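RILP-like protein 2 (Mus musculus, PDB 4KP3) takes part in cell shape and dendritic spine formation and in protein transport, including transport away from primary cilia, and may act through RAC1 and PAK1. Local coordinates at residues E69-E72 and T73-E77. Residues are numbered along the deposited sequence; the frame is centred on the assembly and turned at random.
Sequences EMLE and TLVNE
Thr73 grips the carbonyl of Glu69 twice, one turn back along helix 55-100. Thr73 N gives the usual helical bond to Glu69 O at 3.0 Å. Thr73 OG1 also donates to Glu69 O, at 3.1 Å. The two donors come from opposite faces of the carbonyl plane, and OG1 is tilted 33° out of it. OG1 lies beside its own backbone N (chi1 -59°), which turns the hydroxyl back along the helix toward that carbonyl. A valine here would probably keep the backbone bond but leave Glu69 O without its second donor. Glu69 OE2 is hydrogen-bonded to a polar side chain on the chain of another protein. Leu74 N bonds Met70 O at 3.1 Å. Leu74 CG comes 3.5 Å from Met70 O. The Leu74 side chain packs on Val75 of the second subunit. Val75 N bonds Leu71 O. Val75 CG2, beside its own backbone N, comes 3.2 Å from Leu71 O. The approach of Val75 CG2 to Leu71 CD1 is looser, at 4.5 Å. Leu71 and Val75 both rest on Val37 of helix 34-49 and on Leu74 of the second subunit. Asn76 N closes the set with a bond to Glu72 O, 2.8 Å long and nearly in line with the C=O. The Glu72 side chain is extended, and OE2 is hydrogen-bonded to Tyr38 OH. The whole is a regular alpha-helical i to i+4 pattern with a threonine side chain bonded back to the backbone. It lies in the RH1 domain, where the long helix meets both helix 34-49 and the second subunit.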
ATOM      1  N   GLU E  69      -4.846  -4.305  -7.986  1.00 28.39           N
ATOM      2  CA  GLU E  69      -5.248  -5.095  -9.151  1.00 26.05           C
ATOM      3  C   GLU E  69      -5.839  -6.449  -8.745  1.00 35.14           C
ATOM      4  O   GLU E  69      -6.881  -6.868  -9.263  1.00 33.57           O
ATOM      5  CB  GLU E  69      -4.060  -5.304 -10.100  1.00 23.69           C
ATOM      6  CG  GLU E  69      -3.725  -4.094 -10.967  1.00 30.92           C
ATOM      7  CD  GLU E  69      -2.453  -4.270 -11.781  1.00 34.48           C
ATOM      8  OE1 GLU E  69      -1.631  -5.144 -11.441  1.00 32.85           O
ATOM      9  OE2 GLU E  69      -2.274  -3.523 -12.765  1.00 41.80           O
ATOM     10  N   MET E  70      -5.174  -7.125  -7.810  1.00 26.85           N
ATOM     11  CA  MET E  70      -5.635  -8.432  -7.348  1.00 27.71           C
ATOM     12  C   MET E  70      -6.944  -8.282  -6.599  1.00 29.36           C
ATOM     13  O   MET E  70      -7.845  -9.111  -6.733  1.00 28.59           O
ATOM     14  CB  MET E  70      -4.574  -9.116  -6.479  1.00 31.42           C
ATOM     15  CG  MET E  70      -3.323  -9.484  -7.264  1.00 39.30           C
ATOM     16  SD  MET E  70      -2.058 -10.319  -6.301  1.00 53.75           S
ATOM     17  CE  MET E  70      -1.858  -9.173  -4.955  1.00 38.18           C
ATOM     18  N   LEU E  71      -7.047  -7.204  -5.828  1.00 30.09           N
ATOM     19  CA  LEU E  71      -8.273  -6.882  -5.111  1.00 24.31           C
ATOM     20  C   LEU E  71      -9.416  -6.626  -6.088  1.00 25.73           C
ATOM     21  O   LEU E  71     -10.512  -7.155  -5.908  1.00 33.06           O
ATOM     22  CB  LEU E  71      -8.057  -5.665  -4.210  1.00 31.62           C
ATOM     23  CG  LEU E  71      -9.218  -5.292  -3.291  1.00 33.04           C
ATOM     24  CD1 LEU E  71      -9.451  -6.394  -2.296  1.00 33.30           C
ATOM     25  CD2 LEU E  71      -8.938  -3.990  -2.565  1.00 37.79           C
ATOM     26  N   GLU E  72      -9.163  -5.818  -7.119  1.00 28.26           N
ATOM     27  CA  GLU E  72     -10.169  -5.560  -8.150  1.00 25.73           C
ATOM     28  C   GLU E  72     -10.677  -6.857  -8.774  1.00 30.08           C
ATOM     29  O   GLU E  72     -11.888  -7.086  -8.847  1.00 28.32           O
ATOM     30  CB  GLU E  72      -9.636  -4.645  -9.264  1.00 29.93           C
ATOM     31  CG  GLU E  72     -10.721  -4.300 -10.304  1.00 33.31           C
ATOM     32  CD  GLU E  72     -10.174  -3.821 -11.644  1.00 41.82           C
ATOM     33  OE1 GLU E  72      -8.939  -3.688 -11.787  1.00 45.84           O
ATOM     34  OE2 GLU E  72     -10.990  -3.585 -12.563  1.00 37.57           O
ATOM     35  N   THR E  73      -9.746  -7.704  -9.212  1.00 26.90           N
ATOM     36  CA  THR E  73     -10.104  -8.967  -9.857  1.00 24.66           C
ATOM     37  C   THR E  73     -11.006  -9.842  -8.982  1.00 30.12           C
ATOM     38  O   THR E  73     -12.074 -10.267  -9.424  1.00 33.70           O
ATOM     39  CB  THR E  73      -8.859  -9.768 -10.283  1.00 33.23           C
ATOM     40  OG1 THR E  73      -8.077  -8.988 -11.198  1.00 28.70           O
ATOM     41  CG2 THR E  73      -9.266 -11.073 -10.952  1.00 23.22           C
ATOM     42  N   LEU E  74     -10.586 -10.093  -7.743  1.00 27.26           N
ATOM     43  CA  LEU E  74     -11.365 -10.932  -6.830  1.00 28.12           C
ATOM     44  C   LEU E  74     -12.741 -10.348  -6.529  1.00 29.61           C
ATOM     45  O   LEU E  74     -13.722 -11.085  -6.428  1.00 34.21           O
ATOM     46  CB  LEU E  74     -10.600 -11.191  -5.527  1.00 24.78           C
ATOM     47  CG  LEU E  74      -9.390 -12.116  -5.648  1.00 29.16           C
ATOM     48  CD1 LEU E  74      -8.811 -12.423  -4.281  1.00 23.39           C
ATOM     49  CD2 LEU E  74      -9.769 -13.397  -6.366  1.00 22.54           C
ATOM     50  N   VAL E  75     -12.815  -9.028  -6.383  1.00 28.78           N
ATOM     51  CA  VAL E  75     -14.103  -8.365  -6.205  1.00 28.37           C
ATOM     52  C   VAL E  75     -14.963  -8.540  -7.460  1.00 32.94           C
ATOM     53  O   VAL E  75     -16.133  -8.916  -7.372  1.00 31.62           O
ATOM     54  CB  VAL E  75     -13.936  -6.862  -5.862  1.00 33.69           C
ATOM     55  CG1 VAL E  75     -15.269  -6.116  -5.991  1.00 29.86           C
ATOM     56  CG2 VAL E  75     -13.367  -6.695  -4.459  1.00 28.82           C
ATOM     57  N   ASN E  76     -14.367  -8.293  -8.624  1.00 35.18           N
ATOM     58  CA  ASN E  76     -15.079  -8.399  -9.901  1.00 33.01           C
ATOM     59  C   ASN E  76     -15.588  -9.806 -10.206  1.00 38.21           C
ATOM     60  O   ASN E  76     -16.768  -9.991 -10.505  1.00 39.80           O
ATOM     61  CB  ASN E  76     -14.194  -7.916 -11.048  1.00 33.11           C
ATOM     62  CG  ASN E  76     -14.936  -7.851 -12.367  1.00 37.07           C
ATOM     63  OD1 ASN E  76     -16.059  -7.350 -12.441  1.00 40.77           O
ATOM     64  ND2 ASN E  76     -14.314  -8.367 -13.417  1.00 34.83           N
ATOM     65  N   GLU E  77     -14.688 -10.786 -10.137  1.00 38.36           N
ATOM     66  CA  GLU E  77     -15.028 -12.193 -10.333  1.00 31.54           C
ATOM     67  C   GLU E  77     -16.187 -12.636  -9.452  1.00 36.29           C
ATOM     68  O   GLU E  77     -17.156 -13.222  -9.934  1.00 41.06           O
ATOM     69  CB  GLU E  77     -13.816 -13.077 -10.030  1.00 33.66           C
ATOM     70  CG  GLU E  77     -12.683 -12.923 -11.021  1.00 47.96           C
ATOM     71  CD  GLU E  77     -13.125 -13.200 -12.441  1.00 55.69           C
ATOM     72  OE1 GLU E  77     -13.811 -14.220 -12.657  1.00 51.62           O
ATOM     73  OE2 GLU E  77     -12.796 -12.392 -13.337  1.00 63.63           O
TER